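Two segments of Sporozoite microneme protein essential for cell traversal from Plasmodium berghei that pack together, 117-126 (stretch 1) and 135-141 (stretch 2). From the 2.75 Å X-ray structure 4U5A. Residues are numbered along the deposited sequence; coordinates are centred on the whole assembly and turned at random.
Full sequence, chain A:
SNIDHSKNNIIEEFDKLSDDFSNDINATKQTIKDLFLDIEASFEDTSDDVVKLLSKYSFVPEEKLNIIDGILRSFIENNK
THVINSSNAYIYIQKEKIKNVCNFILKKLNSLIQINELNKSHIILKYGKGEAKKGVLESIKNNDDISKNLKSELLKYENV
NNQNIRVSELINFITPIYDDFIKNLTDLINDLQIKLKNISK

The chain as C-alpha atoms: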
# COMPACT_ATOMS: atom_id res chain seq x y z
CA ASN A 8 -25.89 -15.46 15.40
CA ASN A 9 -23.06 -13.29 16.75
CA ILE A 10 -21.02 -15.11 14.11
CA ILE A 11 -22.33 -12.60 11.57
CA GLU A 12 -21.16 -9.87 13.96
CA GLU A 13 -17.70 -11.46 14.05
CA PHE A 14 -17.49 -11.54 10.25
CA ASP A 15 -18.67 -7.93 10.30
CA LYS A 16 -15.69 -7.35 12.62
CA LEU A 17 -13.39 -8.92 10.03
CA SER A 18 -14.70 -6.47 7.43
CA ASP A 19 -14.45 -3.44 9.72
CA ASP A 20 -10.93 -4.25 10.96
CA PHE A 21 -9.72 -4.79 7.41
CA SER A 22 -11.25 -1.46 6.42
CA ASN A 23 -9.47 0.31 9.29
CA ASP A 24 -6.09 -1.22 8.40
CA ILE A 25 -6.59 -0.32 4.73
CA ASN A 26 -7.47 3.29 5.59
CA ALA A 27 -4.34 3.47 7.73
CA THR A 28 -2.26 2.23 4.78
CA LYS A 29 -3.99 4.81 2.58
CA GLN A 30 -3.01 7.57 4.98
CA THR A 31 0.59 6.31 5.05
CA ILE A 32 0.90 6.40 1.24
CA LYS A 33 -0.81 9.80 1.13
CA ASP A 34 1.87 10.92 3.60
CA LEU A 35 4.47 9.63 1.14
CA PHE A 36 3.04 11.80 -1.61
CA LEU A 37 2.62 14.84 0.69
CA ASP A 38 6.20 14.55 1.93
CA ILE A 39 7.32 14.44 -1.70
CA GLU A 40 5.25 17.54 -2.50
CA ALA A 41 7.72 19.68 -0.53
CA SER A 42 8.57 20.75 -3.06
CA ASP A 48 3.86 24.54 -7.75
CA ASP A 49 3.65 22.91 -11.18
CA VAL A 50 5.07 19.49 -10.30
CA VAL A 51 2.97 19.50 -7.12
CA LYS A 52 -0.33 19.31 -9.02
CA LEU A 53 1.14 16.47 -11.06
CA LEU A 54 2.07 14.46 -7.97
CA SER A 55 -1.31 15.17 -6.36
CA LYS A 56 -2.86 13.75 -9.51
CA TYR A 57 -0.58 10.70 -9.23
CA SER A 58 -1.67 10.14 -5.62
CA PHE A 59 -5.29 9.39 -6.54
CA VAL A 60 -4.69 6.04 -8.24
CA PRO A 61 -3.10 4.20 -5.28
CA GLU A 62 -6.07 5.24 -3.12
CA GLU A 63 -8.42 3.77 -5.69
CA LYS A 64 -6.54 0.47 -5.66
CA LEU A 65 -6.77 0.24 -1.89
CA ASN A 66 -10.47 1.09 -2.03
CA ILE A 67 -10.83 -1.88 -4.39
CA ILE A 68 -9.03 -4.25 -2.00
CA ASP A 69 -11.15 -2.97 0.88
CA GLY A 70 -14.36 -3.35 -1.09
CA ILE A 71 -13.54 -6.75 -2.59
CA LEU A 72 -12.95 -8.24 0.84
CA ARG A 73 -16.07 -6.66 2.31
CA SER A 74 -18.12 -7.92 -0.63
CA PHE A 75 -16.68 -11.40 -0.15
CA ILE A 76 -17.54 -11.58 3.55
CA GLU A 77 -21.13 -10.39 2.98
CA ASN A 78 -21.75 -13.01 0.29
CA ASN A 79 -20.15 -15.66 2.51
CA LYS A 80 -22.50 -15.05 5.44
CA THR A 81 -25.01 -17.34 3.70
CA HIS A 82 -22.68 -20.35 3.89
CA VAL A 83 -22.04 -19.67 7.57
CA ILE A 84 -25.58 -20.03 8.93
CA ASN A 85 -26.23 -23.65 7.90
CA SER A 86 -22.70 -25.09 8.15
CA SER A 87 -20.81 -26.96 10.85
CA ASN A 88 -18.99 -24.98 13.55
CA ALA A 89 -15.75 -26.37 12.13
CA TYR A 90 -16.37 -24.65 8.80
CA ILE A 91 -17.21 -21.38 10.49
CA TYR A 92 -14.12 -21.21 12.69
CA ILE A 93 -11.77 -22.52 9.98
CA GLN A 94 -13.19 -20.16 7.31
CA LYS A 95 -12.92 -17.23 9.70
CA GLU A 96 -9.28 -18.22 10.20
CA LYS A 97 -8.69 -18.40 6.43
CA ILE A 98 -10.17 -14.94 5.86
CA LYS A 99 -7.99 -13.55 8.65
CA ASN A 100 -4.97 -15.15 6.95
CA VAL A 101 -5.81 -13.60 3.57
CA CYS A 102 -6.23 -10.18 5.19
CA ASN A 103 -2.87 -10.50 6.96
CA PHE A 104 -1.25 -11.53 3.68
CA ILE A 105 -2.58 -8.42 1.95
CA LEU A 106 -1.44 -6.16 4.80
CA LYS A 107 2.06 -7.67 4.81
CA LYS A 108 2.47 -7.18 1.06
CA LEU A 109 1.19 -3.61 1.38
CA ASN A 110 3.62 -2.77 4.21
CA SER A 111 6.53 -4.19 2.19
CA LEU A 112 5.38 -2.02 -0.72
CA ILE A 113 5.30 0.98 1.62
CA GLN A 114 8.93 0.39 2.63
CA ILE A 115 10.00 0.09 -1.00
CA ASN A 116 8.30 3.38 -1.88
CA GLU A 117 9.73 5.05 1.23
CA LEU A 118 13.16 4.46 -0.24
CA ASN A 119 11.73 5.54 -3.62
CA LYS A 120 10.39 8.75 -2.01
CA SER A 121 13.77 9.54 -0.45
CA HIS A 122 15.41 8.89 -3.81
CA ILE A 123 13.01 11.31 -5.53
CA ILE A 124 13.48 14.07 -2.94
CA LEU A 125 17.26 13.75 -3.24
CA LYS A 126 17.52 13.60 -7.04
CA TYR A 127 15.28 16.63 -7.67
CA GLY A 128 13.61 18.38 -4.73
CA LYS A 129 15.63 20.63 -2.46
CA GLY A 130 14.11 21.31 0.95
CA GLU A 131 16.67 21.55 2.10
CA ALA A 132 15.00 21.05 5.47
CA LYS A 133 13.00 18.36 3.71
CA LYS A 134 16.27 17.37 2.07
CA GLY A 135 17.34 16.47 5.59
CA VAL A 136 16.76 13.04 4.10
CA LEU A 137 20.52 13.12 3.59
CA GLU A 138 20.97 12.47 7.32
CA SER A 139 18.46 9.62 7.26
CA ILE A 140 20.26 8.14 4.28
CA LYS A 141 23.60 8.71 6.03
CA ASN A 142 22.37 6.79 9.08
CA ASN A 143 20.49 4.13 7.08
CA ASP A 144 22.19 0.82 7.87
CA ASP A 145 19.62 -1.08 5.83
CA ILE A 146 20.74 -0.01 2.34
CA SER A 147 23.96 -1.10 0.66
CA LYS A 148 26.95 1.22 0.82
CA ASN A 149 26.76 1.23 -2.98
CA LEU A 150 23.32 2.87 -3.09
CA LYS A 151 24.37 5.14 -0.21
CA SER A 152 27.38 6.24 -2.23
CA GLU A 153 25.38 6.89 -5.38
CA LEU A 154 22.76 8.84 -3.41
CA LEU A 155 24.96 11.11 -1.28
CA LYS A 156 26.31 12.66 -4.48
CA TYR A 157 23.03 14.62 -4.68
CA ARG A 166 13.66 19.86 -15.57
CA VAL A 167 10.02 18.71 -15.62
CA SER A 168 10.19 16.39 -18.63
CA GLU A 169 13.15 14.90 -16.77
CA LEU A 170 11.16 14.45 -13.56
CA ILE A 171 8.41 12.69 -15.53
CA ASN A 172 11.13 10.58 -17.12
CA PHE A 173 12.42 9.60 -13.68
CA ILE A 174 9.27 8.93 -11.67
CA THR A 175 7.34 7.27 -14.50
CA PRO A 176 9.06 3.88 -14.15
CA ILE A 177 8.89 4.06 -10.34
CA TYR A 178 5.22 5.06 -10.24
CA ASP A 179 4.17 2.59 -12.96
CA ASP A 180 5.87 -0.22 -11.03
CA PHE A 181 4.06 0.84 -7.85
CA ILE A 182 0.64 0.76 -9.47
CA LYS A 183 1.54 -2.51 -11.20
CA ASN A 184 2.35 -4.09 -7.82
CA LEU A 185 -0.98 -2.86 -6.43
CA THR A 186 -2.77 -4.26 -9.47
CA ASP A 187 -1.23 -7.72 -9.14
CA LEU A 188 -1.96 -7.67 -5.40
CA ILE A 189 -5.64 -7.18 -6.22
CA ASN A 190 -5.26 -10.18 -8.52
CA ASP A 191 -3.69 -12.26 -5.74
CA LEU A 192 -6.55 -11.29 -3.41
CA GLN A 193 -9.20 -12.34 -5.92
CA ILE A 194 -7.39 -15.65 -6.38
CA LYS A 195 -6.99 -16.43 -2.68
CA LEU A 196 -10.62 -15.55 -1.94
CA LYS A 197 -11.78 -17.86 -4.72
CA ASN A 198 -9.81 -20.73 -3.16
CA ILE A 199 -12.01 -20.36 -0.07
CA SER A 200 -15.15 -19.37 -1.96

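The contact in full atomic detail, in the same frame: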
# COMPACT_ATOMS: atom_id res chain seq x y z
N GLU A 117 9.12 4.10 0.31
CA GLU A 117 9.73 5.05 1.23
C GLU A 117 11.13 5.34 0.72
O GLU A 117 11.55 6.50 0.61
CB GLU A 117 9.80 4.50 2.66
CG GLU A 117 8.48 4.50 3.42
CD GLU A 117 8.67 4.23 4.90
OE1 GLU A 117 9.84 4.16 5.35
OE2 GLU A 117 7.66 4.09 5.62
N LEU A 118 11.85 4.27 0.37
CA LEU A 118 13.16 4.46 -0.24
C LEU A 118 13.04 5.18 -1.59
O LEU A 118 13.87 6.04 -1.91
CB LEU A 118 13.88 3.12 -0.39
CG LEU A 118 15.32 3.19 -0.93
CD1 LEU A 118 16.17 4.05 -0.01
CD2 LEU A 118 15.93 1.81 -1.07
N ASN A 119 12.00 4.84 -2.36
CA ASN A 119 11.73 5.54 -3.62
C ASN A 119 11.45 7.04 -3.42
O ASN A 119 11.92 7.88 -4.20
CB ASN A 119 10.54 4.89 -4.34
CG ASN A 119 10.92 3.63 -5.10
OD1 ASN A 119 12.07 3.45 -5.52
ND2 ASN A 119 9.95 2.74 -5.29
N LYS A 120 10.69 7.37 -2.38
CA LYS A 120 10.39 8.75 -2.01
C LYS A 120 11.67 9.52 -1.67
O LYS A 120 11.89 10.62 -2.18
CB LYS A 120 9.44 8.79 -0.81
CG LYS A 120 9.56 10.06 0.03
CD LYS A 120 8.79 9.94 1.34
CE LYS A 120 9.60 10.47 2.52
NZ LYS A 120 10.81 9.62 2.74
N SER A 121 12.49 8.93 -0.81
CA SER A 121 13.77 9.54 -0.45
C SER A 121 14.62 9.79 -1.69
O SER A 121 15.22 10.86 -1.85
CB SER A 121 14.53 8.66 0.55
OG SER A 121 13.85 8.60 1.80
N HIS A 122 14.66 8.79 -2.57
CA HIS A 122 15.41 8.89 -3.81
C HIS A 122 14.92 10.06 -4.67
O HIS A 122 15.73 10.82 -5.23
CB HIS A 122 15.29 7.57 -4.59
CG HIS A 122 16.28 7.43 -5.70
ND1 HIS A 122 17.27 8.35 -5.94
CD2 HIS A 122 16.42 6.46 -6.65
CE1 HIS A 122 17.99 7.96 -6.98
NE2 HIS A 122 17.49 6.82 -7.43
N ILE A 123 13.60 10.22 -4.75
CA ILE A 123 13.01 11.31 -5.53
C ILE A 123 13.35 12.68 -4.93
O ILE A 123 13.76 13.59 -5.65
CB ILE A 123 11.47 11.17 -5.64
CG1 ILE A 123 11.10 9.97 -6.52
CG2 ILE A 123 10.85 12.43 -6.20
CD1 ILE A 123 9.63 9.62 -6.50
N ILE A 124 13.17 12.81 -3.62
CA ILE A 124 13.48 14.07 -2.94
C ILE A 124 14.94 14.45 -3.14
O ILE A 124 15.25 15.60 -3.42
CB ILE A 124 13.16 14.01 -1.43
CG1 ILE A 124 11.66 14.16 -1.20
CG2 ILE A 124 13.87 15.13 -0.69
CD1 ILE A 124 11.23 14.11 0.27
N LEU A 125 15.84 13.47 -3.03
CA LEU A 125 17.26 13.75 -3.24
C LEU A 125 17.57 14.17 -4.68
O LEU A 125 18.20 15.20 -4.90
CB LEU A 125 18.11 12.53 -2.86
CG LEU A 125 18.29 12.28 -1.37
CD1 LEU A 125 19.30 11.17 -1.11
CD2 LEU A 125 18.71 13.56 -0.68
N LYS A 126 17.13 13.37 -5.65
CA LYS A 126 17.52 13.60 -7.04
C LYS A 126 17.02 14.94 -7.60
O LYS A 126 17.68 15.55 -8.43
CB LYS A 126 17.05 12.45 -7.94
CG LYS A 126 17.54 12.56 -9.38
CD LYS A 126 17.24 11.30 -10.18
CE LYS A 126 17.87 11.34 -11.57
NZ LYS A 126 17.28 12.38 -12.45
N GLY A 135 16.67 17.05 4.44
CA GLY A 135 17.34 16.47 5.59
C GLY A 135 17.07 14.98 5.57
O GLY A 135 17.01 14.31 6.61
N VAL A 136 16.90 14.46 4.36
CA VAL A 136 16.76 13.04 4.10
C VAL A 136 18.19 12.50 3.97
O VAL A 136 18.45 11.32 4.19
CB VAL A 136 15.93 12.78 2.81
CG1 VAL A 136 16.28 11.46 2.14
CG2 VAL A 136 14.44 12.85 3.11
N LEU A 137 19.10 13.42 3.66
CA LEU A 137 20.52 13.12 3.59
C LEU A 137 21.07 12.54 4.89
O LEU A 137 21.96 11.70 4.87
CB LEU A 137 21.30 14.39 3.22
CG LEU A 137 21.18 14.90 1.78
CD1 LEU A 137 21.64 16.35 1.67
CD2 LEU A 137 21.98 14.02 0.84
N GLU A 138 20.53 12.99 6.03
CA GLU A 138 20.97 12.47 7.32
C GLU A 138 20.37 11.09 7.58
O GLU A 138 21.00 10.22 8.18
CB GLU A 138 20.60 13.44 8.45
CG GLU A 138 19.12 13.48 8.81
CD GLU A 138 18.84 14.36 10.01
OE1 GLU A 138 19.75 14.56 10.83
OE2 GLU A 138 17.69 14.86 10.13
N SER A 139 19.16 10.88 7.07
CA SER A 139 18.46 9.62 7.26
C SER A 139 19.10 8.58 6.36
O SER A 139 19.18 7.40 6.72
CB SER A 139 16.97 9.78 6.94
OG SER A 139 16.31 10.53 7.94
N ILE A 140 19.56 9.02 5.20
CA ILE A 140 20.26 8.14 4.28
C ILE A 140 21.64 7.84 4.86
O ILE A 140 22.11 6.70 4.80
CB ILE A 140 20.37 8.75 2.87
CG1 ILE A 140 19.01 8.70 2.17
CG2 ILE A 140 21.40 8.01 2.04
CD1 ILE A 140 18.51 7.29 1.92
N LYS A 141 22.28 8.86 5.42
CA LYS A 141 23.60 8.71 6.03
C LYS A 141 23.60 7.74 7.21
O LYS A 141 24.58 7.05 7.45
CB LYS A 141 24.13 10.07 6.48

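The contact joins a continuous helix, 117-126, to a second segment that is helical over 137-141. The N-to-C directions of the two helices differ by 129°, so they run obliquely and more nearly antiparallel than parallel, and their axes come no closer than 11.0 Å. The 303 Å² buried, summed over both sides, is modest. No hydrogen bond crosses between the stretches; the evidence is of apolar side chains in van der Waals contact.

Glu117 does not reach stretch 2, but its carbonyl matters to the residue one turn on. Leu118 makes the first contact. Its CA-to-CB bond points sideways, and the t, p rotamer brings the end of the side chain nearer, with CD1 lying 4.4 Å from CD1 of Ile140. Only 16 Å² of Leu118 is covered, which fits a marginal touch. Asn119 is out of reach, and Lys120, although its end comes nearer than its CB direction suggests, makes no contact within 4.5 Å.

Ser121 is where the backbones come closest: its CA is 6.5 Å from the CA of Val136. Its CA-to-CB bond points toward stretch 2, and CB packs 3.7 Å from Val136 CG1 and 4.4 Å from Ile140 CD1. Ser121 OG also lies against Val136, 3.8 Å from CG1, and with chi1 at -67° (m) it makes a weak hydrogen bond to Glu117 O at 3.3 Å. That same carbonyl accepts the backbone hydrogen bond from Ser121 N, at 3.0 Å from O of Glu117, so the hydroxyl is engaged within its own helix.

The CA-to-CB bond of His122 points away, and Ile123 is out of reach. The CA-to-CB bond of Ile124 points toward stretch 2, but the side chain meets it only at the limit of contact, CD1 to Val136 CG2 at 4.5 Å.

Leu125 loses the most surface on stretch 1, 73 Å², and touches three residues. Its CA-to-CB bond is sideways, yet the m, t rotamer carries the branched end closer: CG lies 4.1 Å from Val136 CG1, CD2 lies 3.6 Å from Leu137 CD2, and CD1 lies 4.1 Å from Ile140 CG1. Val136 is its counterpart across the contact, with 78 Å² covered and neighbours in Ser121, Ile124 and Leu125. Val136 and Ile140 are four residues apart, Ile140 N donates a hydrogen bond to Val136 O at 2.7 Å, and the CA-to-CB bonds of both are directed toward stretch 1. Lys126 is out of reach and ends the walk.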